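Beta-glucanase (PDB 4LE4) probably hydrolyses beta-glucan chains such as cellulose, as a family 131 glycoside hydrolase with a beta-sandwich catalytic domain, here crystallised with cellotriose. Local coordinates at residues G61-Y71 with D219-S227; I117-L127 with V165-V176. All coordinates share one frame; numbering follows the deposited sequence.

Contact 1: G61-Y71 with D219-S227; sequences GAKITLDNTAY and DSNEDFYWS
Ile-64 lays its CD1 over one face of the Trp-226 indole where two neighbouring antiparallel strands, 61-66 and 222-227, run together in one sheet of the concanavalin-like beta-sandwich. Backbone bonds at Ala-62/Trp-226, Ile-64/Phe-224 and Leu-66/Glu-222 form a ladder. The CH-pi contact measures 3.8 Å from Ile-64 CD1 to the centroid of the five-membered ring. With CG1 anti to the carbonyl carbon (chi1 -73°) and the chain extended beyond it, the isoleucine reaches the neighbouring pair's ring rather than Phe-224, its own hydrogen-bonded partner. On the same face Leu-66 CD1 approaches Phe-224 CE1, and these side chains pack against strands 78-84 and 209-211 of the facing sheet. The face bearing Lys-63, Thr-65, Asp-223 and Tyr-225 is more polar. There the Lys-63 methylenes run alongside the Tyr-225 ring, with Lys-63 CD 3.4 Å from Tyr-225 OH, before the chain bends at chi3 (62°). Water 1 then joins the ammonium to Asp-223, accepting from Lys-63 NZ and donating to OD2, which Asn-107 also binds. The other carboxylate oxygen, Asp-223 OD1, takes the Thr-65 OG1 hydroxyl at 2.7 Å on its anti side, 30° out of the carboxylate plane. Beyond this ladder Asp-219 points toward the 67-71 loop, its OD1 in a salt bridge with Arg-113. Asp-219 OD2 uses its syn lone pair to receive Tyr-71 OH at 2.6 Å, near the plane of the tyrosine ring.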
loop_
_atom_site.group_PDB
_atom_site.type_symbol
_atom_site.label_atom_id
_atom_site.label_comp_id
_atom_site.label_asym_id
_atom_site.label_seq_id
_atom_site.Cartn_x
_atom_site.Cartn_y
_atom_site.Cartn_z
ATOM N N GLY A 61 -3.952 -12.786 -1.380
ATOM C CA GLY A 61 -3.650 -11.385 -1.629
ATOM C C GLY A 61 -5.004 -10.694 -1.613
ATOM O O GLY A 61 -6.055 -11.337 -1.567
ATOM N N ALA A 62 -5.008 -9.368 -1.665
ATOM C CA ALA A 62 -6.251 -8.641 -1.655
ATOM C C ALA A 62 -6.416 -7.800 -2.910
ATOM O O ALA A 62 -5.490 -7.102 -3.325
ATOM C CB ALA A 62 -6.306 -7.731 -0.417
ATOM N N LYS A 63 -7.582 -7.896 -3.542
ATOM C CA LYS A 63 -7.846 -7.019 -4.671
ATOM C C LYS A 63 -8.584 -5.851 -4.020
ATOM O O LYS A 63 -9.612 -6.048 -3.367
ATOM C CB LYS A 63 -8.769 -7.685 -5.699
ATOM C CG LYS A 63 -9.129 -6.722 -6.842
ATOM C CD LYS A 63 -9.829 -7.492 -7.980
ATOM C CE LYS A 63 -11.105 -8.091 -7.536
ATOM N NZ LYS A 63 -11.762 -8.730 -8.745
ATOM N N ILE A 64 -8.022 -4.649 -4.152
ATOM C CA ILE A 64 -8.621 -3.438 -3.617
ATOM C C ILE A 64 -9.169 -2.698 -4.828
ATOM O O ILE A 64 -8.472 -2.469 -5.812
ATOM C CB ILE A 64 -7.571 -2.603 -2.822
ATOM C CG1 ILE A 64 -7.292 -3.340 -1.502
ATOM C CG2 ILE A 64 -8.118 -1.206 -2.520
ATOM C CD1 ILE A 64 -6.281 -2.676 -0.579
ATOM N N THR A 65 -10.440 -2.365 -4.744
ATOM C CA THR A 65 -11.157 -1.742 -5.852
ATOM C C THR A 65 -11.748 -0.360 -5.610
ATOM O O THR A 65 -12.323 -0.093 -4.563
ATOM C CB THR A 65 -12.333 -2.674 -6.249
ATOM O OG1 THR A 65 -11.794 -3.924 -6.711
ATOM C CG2 THR A 65 -13.203 -2.045 -7.327
ATOM N N LEU A 66 -11.623 0.502 -6.604
ATOM C CA LEU A 66 -12.250 1.804 -6.542
ATOM C C LEU A 66 -13.336 1.676 -7.592
ATOM O O LEU A 66 -13.048 1.294 -8.739
ATOM C CB LEU A 66 -11.317 2.914 -6.997
ATOM C CG LEU A 66 -10.093 3.178 -6.127
ATOM C CD1 LEU A 66 -9.224 4.315 -6.746
ATOM C CD2 LEU A 66 -10.601 3.578 -4.755
ATOM N N ASP A 67 -14.571 1.965 -7.212
ATOM C CA ASP A 67 -15.652 1.918 -8.195
ATOM C C ASP A 67 -16.413 3.227 -8.114
ATOM O O ASP A 67 -15.933 4.152 -7.488
ATOM C CB ASP A 67 -16.561 0.696 -7.984
ATOM C CG ASP A 67 -17.410 0.759 -6.702
ATOM O OD1 ASP A 67 -17.488 1.811 -6.030
ATOM O OD2 ASP A 67 -18.034 -0.286 -6.378
ATOM N N ASN A 68 -17.597 3.320 -8.725
ATOM C CA ASN A 68 -18.315 4.584 -8.700
ATOM C C ASN A 68 -18.796 5.046 -7.343
ATOM O O ASN A 68 -19.158 6.215 -7.179
ATOM C CB ASN A 68 -19.504 4.562 -9.658
ATOM C CG ASN A 68 -19.084 4.391 -11.098
ATOM O OD1 ASN A 68 -18.155 5.055 -11.579
ATOM N ND2 ASN A 68 -19.775 3.498 -11.811
ATOM N N THR A 69 -18.778 4.152 -6.355
ATOM C CA THR A 69 -19.257 4.499 -5.015
ATOM C C THR A 69 -18.134 4.669 -3.973
ATOM O O THR A 69 -18.409 4.879 -2.792
ATOM C CB THR A 69 -20.163 3.396 -4.479
ATOM O OG1 THR A 69 -19.365 2.231 -4.222
ATOM C CG2 THR A 69 -21.222 3.021 -5.539
ATOM N N ALA A 70 -16.893 4.555 -4.419
ATOM C CA ALA A 70 -15.748 4.626 -3.518
ATOM C C ALA A 70 -15.397 6.029 -3.021
ATOM O O ALA A 70 -14.263 6.470 -3.174
ATOM C CB ALA A 70 -14.540 3.981 -4.176
ATOM N N TYR A 71 -16.369 6.687 -2.393
ATOM C CA TYR A 71 -16.172 8.031 -1.862
ATOM C C TYR A 71 -16.464 7.996 -0.375
ATOM O O TYR A 71 -17.527 7.523 0.036
ATOM C CB TYR A 71 -17.107 9.023 -2.565
ATOM C CG TYR A 71 -16.706 9.297 -3.987
ATOM C CD1 TYR A 71 -15.786 10.308 -4.286
ATOM C CD2 TYR A 71 -17.195 8.516 -5.030
ATOM C CE1 TYR A 71 -15.369 10.538 -5.569
ATOM C CE2 TYR A 71 -16.765 8.728 -6.327
ATOM C CZ TYR A 71 -15.851 9.746 -6.585
ATOM O OH TYR A 71 -15.395 9.942 -7.861
ATOM N N ASP A 219 -15.186 8.241 -13.653
ATOM C CA ASP A 219 -14.790 7.061 -12.909
ATOM C C ASP A 219 -15.033 5.785 -13.713
ATOM O O ASP A 219 -16.031 5.664 -14.439
ATOM C CB ASP A 219 -15.592 6.923 -11.595
ATOM C CG ASP A 219 -15.283 8.012 -10.596
ATOM O OD1 ASP A 219 -14.186 8.605 -10.692
ATOM O OD2 ASP A 219 -16.134 8.273 -9.710
ATOM N N SER A 220 -14.095 4.855 -13.599
ATOM C CA SER A 220 -14.209 3.536 -14.182
ATOM C C SER A 220 -13.602 2.667 -13.077
ATOM O O SER A 220 -12.797 3.143 -12.264
ATOM C CB SER A 220 -13.399 3.394 -15.472
ATOM O OG SER A 220 -12.014 3.630 -15.258
ATOM N N ASN A 221 -13.983 1.403 -13.036
ATOM C CA ASN A 221 -13.459 0.529 -12.008
ATOM C C ASN A 221 -11.959 0.365 -12.149
ATOM O O ASN A 221 -11.436 0.200 -13.249
ATOM C CB ASN A 221 -14.165 -0.822 -12.073
ATOM C CG ASN A 221 -15.578 -0.764 -11.505
ATOM O OD1 ASN A 221 -16.149 0.307 -11.353
ATOM N ND2 ASN A 221 -16.143 -1.923 -11.193
ATOM N N GLU A 222 -11.280 0.422 -11.006
ATOM C CA GLU A 222 -9.829 0.284 -10.940
ATOM C C GLU A 222 -9.497 -0.724 -9.858
ATOM O O GLU A 222 -9.970 -0.597 -8.726
ATOM C CB GLU A 222 -9.192 1.630 -10.614
ATOM C CG GLU A 222 -9.390 2.634 -11.738
ATOM C CD GLU A 222 -8.781 3.988 -11.444
ATOM O OE1 GLU A 222 -7.849 4.034 -10.621
ATOM O OE2 GLU A 222 -9.227 4.998 -12.041
ATOM N N ASP A 223 -8.695 -1.715 -10.224
ATOM C CA ASP A 223 -8.302 -2.788 -9.310
ATOM C C ASP A 223 -6.801 -2.739 -8.999
ATOM O O ASP A 223 -5.979 -2.601 -9.903
ATOM C CB ASP A 223 -8.606 -4.165 -9.920
ATOM C CG ASP A 223 -10.117 -4.449 -10.083
ATOM O OD1 ASP A 223 -10.929 -3.965 -9.253
ATOM O OD2 ASP A 223 -10.493 -5.194 -11.031
ATOM N N PHE A 224 -6.459 -2.915 -7.723
ATOM C CA PHE A 224 -5.064 -2.926 -7.263
ATOM C C PHE A 224 -4.892 -4.203 -6.444
ATOM O O PHE A 224 -5.717 -4.501 -5.607
ATOM C CB PHE A 224 -4.800 -1.701 -6.389
ATOM C CG PHE A 224 -5.126 -0.387 -7.070
ATOM C CD1 PHE A 224 -6.436 0.048 -7.176
ATOM C CD2 PHE A 224 -4.107 0.397 -7.613
ATOM C CE1 PHE A 224 -6.750 1.260 -7.819
ATOM C CE2 PHE A 224 -4.400 1.607 -8.258
ATOM C CZ PHE A 224 -5.707 2.038 -8.362
ATOM N N TYR A 225 -3.812 -4.929 -6.674
ATOM C CA TYR A 225 -3.569 -6.208 -6.005
ATOM C C TYR A 225 -2.471 -6.040 -4.989
ATOM O O TYR A 225 -1.456 -5.433 -5.283
ATOM C CB TYR A 225 -3.188 -7.243 -7.051
ATOM C CG TYR A 225 -4.331 -7.418 -8.018
ATOM C CD1 TYR A 225 -5.303 -8.389 -7.797
ATOM C CD2 TYR A 225 -4.491 -6.552 -9.107
ATOM C CE1 TYR A 225 -6.425 -8.504 -8.636
ATOM C CE2 TYR A 225 -5.595 -6.651 -9.951
ATOM C CZ TYR A 225 -6.568 -7.636 -9.712
ATOM O OH TYR A 225 -7.667 -7.785 -10.546
ATOM N N TRP A 226 -2.692 -6.577 -3.799
ATOM C CA TRP A 226 -1.738 -6.400 -2.695
ATOM C C TRP A 226 -1.453 -7.696 -1.964
ATOM O O TRP A 226 -2.361 -8.520 -1.816
ATOM C CB TRP A 226 -2.356 -5.489 -1.625
ATOM C CG TRP A 226 -2.709 -4.113 -2.054
ATOM C CD1 TRP A 226 -3.727 -3.734 -2.913
ATOM C CD2 TRP A 226 -2.053 -2.925 -1.654
ATOM N NE1 TRP A 226 -3.725 -2.375 -3.063
ATOM C CE2 TRP A 226 -2.713 -1.845 -2.300
ATOM C CE3 TRP A 226 -0.965 -2.655 -0.810
ATOM C CZ2 TRP A 226 -2.321 -0.509 -2.126
ATOM C CZ3 TRP A 226 -0.573 -1.315 -0.642
ATOM C CH2 TRP A 226 -1.252 -0.269 -1.296
ATOM N N SER A 227 -0.221 -7.859 -1.473
ATOM C CA SER A 227 0.099 -9.020 -0.635
ATOM C C SER A 227 1.342 -8.673 0.178
ATOM O O SER A 227 1.946 -7.622 -0.035
ATOM C CB SER A 227 0.325 -10.299 -1.461
ATOM O OG SER A 227 1.417 -10.223 -2.343
HETATM O O HOH W 1 -12.250 -7.186 -11.082
HETATM O O HOH W 2 -18.734 7.872 -9.411
HETATM O O HOH W 3 -18.173 3.180 -13.981
#

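Contact 2: I117-L127 with V165-V176; sequences IAFFESHFTEL and VAYEIDFAAGTV
Ala-118 O is gripped by two aromatic side chains: Tyr-167 OH donates to it at 2.8 Å, and Trp-205 NE1 is a second donor. The tyrosine hydroxyl arrives from above the carbonyl plane, 37° out of it, while the oxygen lies at the edge of the phenol ring. Residue 118 is where strand 115-120 turns a corner, so this bond pins the bend to strand 163-170. Ala-118 CB and Glu-126 CA also crowd the hydroxyl, the latter 3.4 Å from Tyr-167 OH. Over one face of the phenol sits the Thr-125 methyl, CG2 lying 4.1 Å from the ring centroid; chi1 of -165° sets OG1 anti to the backbone N, where it bonds Cys-146 O, and CG2 between the backbone N and the carbonyl carbon. A phenylalanine in place of Tyr-167 would probably leave Ala-118 O without its hydroxyl donor and the corner less firmly fixed. Farther along, Ile-169 CD1 meets two rings, touching Phe-120 CZ at 3.5 Å and the edge of Phe-124. Phe-124 CZ in turn stands over the centre of the Phe-120 ring and also reaches Phe-171 CE1; the Phe-124 and Phe-171 side chains cross at about a right angle. Residues 117-127 of one sheet thus pack on 165-176 of the other: Phe-99, from strand 94-102 beside 163-170, meets Tyr-167 edge-to-face, Trp-205 stacks on Phe-120 on the other sheet, and Trp-145 of strand 142-147 lies beside Leu-127 and reaches across to Val-176.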
loop_
_atom_site.group_PDB
_atom_site.type_symbol
_atom_site.label_atom_id
_atom_site.label_comp_id
_atom_site.label_asym_id
_atom_site.label_seq_id
_atom_site.Cartn_x
_atom_site.Cartn_y
_atom_site.Cartn_z
ATOM N N ILE A 117 -0.722 6.018 -2.985
ATOM C CA ILE A 117 -0.766 4.619 -2.569
ATOM C C ILE A 117 0.096 4.299 -1.358
ATOM O O ILE A 117 1.246 4.725 -1.304
ATOM C CB ILE A 117 -0.258 3.776 -3.765
ATOM C CG1 ILE A 117 -1.101 4.124 -5.021
ATOM C CG2 ILE A 117 -0.332 2.291 -3.447
ATOM C CD1 ILE A 117 -0.467 3.737 -6.359
ATOM N N ALA A 118 -0.425 3.514 -0.412
ATOM C CA ALA A 118 0.394 3.125 0.766
ATOM C C ALA A 118 1.025 4.373 1.425
ATOM O O ALA A 118 2.222 4.417 1.763
ATOM C CB ALA A 118 1.473 2.177 0.327
ATOM N N PHE A 119 0.191 5.366 1.644
ATOM C CA PHE A 119 0.648 6.644 2.187
ATOM C C PHE A 119 0.376 6.863 3.645
ATOM O O PHE A 119 -0.585 6.308 4.199
ATOM C CB PHE A 119 -0.022 7.798 1.397
ATOM C CG PHE A 119 -1.561 7.811 1.482
ATOM C CD1 PHE A 119 -2.341 7.131 0.531
ATOM C CD2 PHE A 119 -2.207 8.524 2.486
ATOM C CE1 PHE A 119 -3.751 7.179 0.593
ATOM C CE2 PHE A 119 -3.612 8.584 2.565
ATOM C CZ PHE A 119 -4.388 7.908 1.617
ATOM N N PHE A 120 1.224 7.684 4.289
ATOM C CA PHE A 120 0.963 8.057 5.675
ATOM C C PHE A 120 0.018 9.256 5.621
ATOM O O PHE A 120 -0.059 9.941 4.604
ATOM C CB PHE A 120 2.277 8.418 6.409
ATOM C CG PHE A 120 3.139 7.220 6.681
ATOM C CD1 PHE A 120 2.987 6.504 7.870
ATOM C CD2 PHE A 120 4.030 6.750 5.724
ATOM C CE1 PHE A 120 3.697 5.338 8.103
ATOM C CE2 PHE A 120 4.753 5.572 5.947
ATOM C CZ PHE A 120 4.572 4.859 7.162
ATOM N N GLU A 121 -0.710 9.508 6.703
ATOM C CA GLU A 121 -1.665 10.617 6.741
ATOM C C GLU A 121 -1.074 12.008 6.432
ATOM O O GLU A 121 -1.769 12.880 5.932
ATOM C CB GLU A 121 -2.376 10.632 8.091
ATOM C CG GLU A 121 -3.871 10.838 7.975
ATOM C CD GLU A 121 -4.662 10.217 9.118
ATOM O OE1 GLU A 121 -4.878 8.971 9.132
ATOM O OE2 GLU A 121 -5.074 10.993 10.014
ATOM N N SER A 122 0.195 12.201 6.736
ATOM C CA SER A 122 0.860 13.489 6.454
ATOM C C SER A 122 1.524 13.445 5.076
ATOM O O SER A 122 2.129 14.421 4.607
ATOM C CB SER A 122 1.938 13.704 7.510
ATOM O OG SER A 122 2.954 12.756 7.316
ATOM N N HIS A 123 1.428 12.290 4.431
ATOM C CA HIS A 123 2.043 12.062 3.130
ATOM C C HIS A 123 3.564 12.279 3.102
ATOM O O HIS A 123 4.122 12.624 2.064
ATOM C CB HIS A 123 1.335 12.900 2.031
ATOM C CG HIS A 123 -0.105 12.518 1.824
ATOM N ND1 HIS A 123 -1.128 12.955 2.641
ATOM C CD2 HIS A 123 -0.686 11.724 0.892
ATOM C CE1 HIS A 123 -2.280 12.452 2.217
ATOM N NE2 HIS A 123 -2.033 11.701 1.161
ATOM N N PHE A 124 4.248 11.997 4.214
ATOM C CA PHE A 124 5.695 12.212 4.233
ATOM C C PHE A 124 6.355 11.241 3.291
ATOM O O PHE A 124 7.421 11.529 2.739
ATOM C CB PHE A 124 6.284 12.166 5.653
ATOM C CG PHE A 124 6.294 10.810 6.308
ATOM C CD1 PHE A 124 7.276 9.886 6.004
ATOM C CD2 PHE A 124 5.380 10.508 7.302
ATOM C CE1 PHE A 124 7.355 8.665 6.689
ATOM C CE2 PHE A 124 5.445 9.296 8.002
ATOM C CZ PHE A 124 6.435 8.374 7.693
ATOM N N THR A 125 5.729 10.080 3.115
ATOM C CA THR A 125 6.205 9.146 2.085
ATOM C C THR A 125 4.978 8.358 1.559
ATOM O O THR A 125 3.962 8.265 2.238
ATOM C CB THR A 125 7.321 8.196 2.560
ATOM O OG1 THR A 125 7.935 7.610 1.403
ATOM C CG2 THR A 125 6.770 7.087 3.481
ATOM N N GLU A 126 5.074 7.858 0.335
ATOM C CA GLU A 126 3.958 7.146 -0.310
ATOM C C GLU A 126 4.415 6.786 -1.718
ATOM O O GLU A 126 5.517 7.184 -2.146
ATOM C CB GLU A 126 2.782 8.122 -0.446
ATOM C CG GLU A 126 3.101 9.339 -1.394
ATOM C CD GLU A 126 2.159 10.533 -1.219
ATOM O OE1 GLU A 126 0.958 10.294 -1.038
ATOM O OE2 GLU A 126 2.605 11.722 -1.292
ATOM N N LEU A 127 3.594 6.005 -2.438
ATOM C CA LEU A 127 3.874 5.786 -3.853
ATOM C C LEU A 127 2.809 6.645 -4.550
ATOM O O LEU A 127 1.787 6.997 -3.946
ATOM C CB LEU A 127 3.676 4.325 -4.293
ATOM C CG LEU A 127 4.544 3.278 -3.600
ATOM C CD1 LEU A 127 4.293 1.913 -4.285
ATOM C CD2 LEU A 127 6.010 3.658 -3.642
ATOM N N VAL A 165 7.997 -3.699 -1.919
ATOM C CA VAL A 165 8.588 -2.487 -1.350
ATOM C C VAL A 165 8.760 -2.586 0.171
ATOM O O VAL A 165 8.024 -3.320 0.849
ATOM C CB VAL A 165 7.615 -1.284 -1.564
ATOM C CG1 VAL A 165 8.119 -0.010 -0.832
ATOM C CG2 VAL A 165 7.404 -1.028 -3.058
ATOM N N ALA A 166 9.791 -1.920 0.683
ATOM C CA ALA A 166 9.905 -1.765 2.111
ATOM C C ALA A 166 10.351 -0.320 2.325
ATOM O O ALA A 166 11.361 0.106 1.749
ATOM C CB ALA A 166 10.915 -2.730 2.734
ATOM N N TYR A 167 9.568 0.454 3.086
ATOM C CA TYR A 167 9.993 1.824 3.429
ATOM C C TYR A 167 10.877 1.611 4.672
ATOM O O TYR A 167 10.420 0.994 5.614
ATOM C CB TYR A 167 8.841 2.687 3.916
ATOM C CG TYR A 167 7.718 2.927 2.956
ATOM C CD1 TYR A 167 7.959 3.070 1.598
ATOM C CD2 TYR A 167 6.411 3.093 3.429
ATOM C CE1 TYR A 167 6.915 3.385 0.719
ATOM C CE2 TYR A 167 5.357 3.404 2.565
ATOM C CZ TYR A 167 5.618 3.552 1.205
ATOM O OH TYR A 167 4.585 3.876 0.328
ATOM N N GLU A 168 12.113 2.089 4.647
ATOM C CA GLU A 168 13.025 1.988 5.800
ATOM C C GLU A 168 12.840 3.332 6.501
ATOM O O GLU A 168 13.359 4.360 6.055
ATOM C CB GLU A 168 14.471 1.840 5.313
ATOM C CG GLU A 168 15.490 1.967 6.467
ATOM C CD GLU A 168 16.927 1.669 6.081
ATOM O OE1 GLU A 168 17.244 1.568 4.881
ATOM O OE2 GLU A 168 17.760 1.547 7.010
ATOM N N ILE A 169 12.076 3.347 7.584
ATOM C CA ILE A 169 11.809 4.614 8.220
ATOM C C ILE A 169 12.517 4.731 9.575
ATOM O O ILE A 169 12.414 3.832 10.400
ATOM C CB ILE A 169 10.286 4.786 8.433
ATOM C CG1 ILE A 169 9.545 4.502 7.103
ATOM C CG2 ILE A 169 9.980 6.214 8.953
ATOM C CD1 ILE A 169 8.058 4.709 7.153
ATOM N N ASP A 170 13.235 5.825 9.775
ATOM C CA ASP A 170 13.864 6.071 11.073
ATOM C C ASP A 170 13.079 7.241 11.627
ATOM O O ASP A 170 13.334 8.391 11.252
ATOM C CB ASP A 170 15.336 6.473 10.935
ATOM C CG ASP A 170 16.049 6.520 12.293
ATOM O OD1 ASP A 170 15.360 6.721 13.320
ATOM O OD2 ASP A 170 17.288 6.354 12.328
ATOM N N PHE A 171 12.120 6.968 12.507
ATOM C CA PHE A 171 11.294 8.032 13.067
ATOM C C PHE A 171 12.048 8.950 14.040
ATOM O O PHE A 171 11.574 10.027 14.374
ATOM C CB PHE A 171 10.083 7.428 13.758
ATOM C CG PHE A 171 9.092 6.809 12.816
ATOM C CD1 PHE A 171 8.118 7.596 12.195
ATOM C CD2 PHE A 171 9.116 5.442 12.561
ATOM C CE1 PHE A 171 7.172 7.028 11.324
ATOM C CE2 PHE A 171 8.180 4.855 11.699
ATOM C CZ PHE A 171 7.197 5.661 11.073
ATOM N N ALA A 172 13.220 8.521 14.484
ATOM C CA ALA A 172 14.000 9.343 15.410
ATOM C C ALA A 172 14.818 10.359 14.628
ATOM O O ALA A 172 14.856 11.536 14.978
ATOM C CB ALA A 172 14.904 8.463 16.254
ATOM N N ALA A 173 15.448 9.912 13.552
ATOM C CA ALA A 173 16.251 10.780 12.710
ATOM C C ALA A 173 15.408 11.548 11.691
ATOM O O ALA A 173 15.850 12.563 11.149
ATOM C CB ALA A 173 17.267 9.952 11.971
ATOM N N GLY A 174 14.202 11.059 11.417
ATOM C CA GLY A 174 13.386 11.734 10.419
ATOM C C GLY A 174 13.902 11.469 9.019
ATOM O O GLY A 174 14.149 12.397 8.240
ATOM N N THR A 175 14.096 10.196 8.691
ATOM C CA THR A 175 14.575 9.829 7.358
ATOM C C THR A 175 13.794 8.643 6.823
ATOM O O THR A 175 13.252 7.851 7.593
ATOM C CB THR A 175 16.079 9.411 7.334
ATOM O OG1 THR A 175 16.276 8.232 8.124
ATOM C CG2 THR A 175 16.958 10.539 7.862
ATOM N N VAL A 176 13.730 8.518 5.502
ATOM C CA VAL A 176 13.045 7.360 4.915
ATOM C C VAL A 176 13.844 6.882 3.715
ATOM O O VAL A 176 14.166 7.672 2.812
ATOM C CB VAL A 176 11.592 7.691 4.484
ATOM C CG1 VAL A 176 11.604 8.805 3.473
ATOM C CG2 VAL A 176 10.889 6.420 3.904
#

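In the fold
From the N terminus, the chain lays down residues 61-71, passes through 147 residues rich in strand and without helix, and returns at 219-227, on strand 222-233, to close contact 1. Contact 2 falls wholly within that excursion: residues 117-127 meet 165-176 after a shorter detour of 37 residues, so the two closures nest without crossing. Contact 1 joins neighbouring strands within one sheet, whereas contact 2 bridges that sheet, through strands 163-170 and 175-182, to the facing one. Their centres lie about 23 Å apart, on opposite sides of the chain's centre, yet they meet where Trp-226 CH2 packs 3.5 Å from Ile-117 CG2.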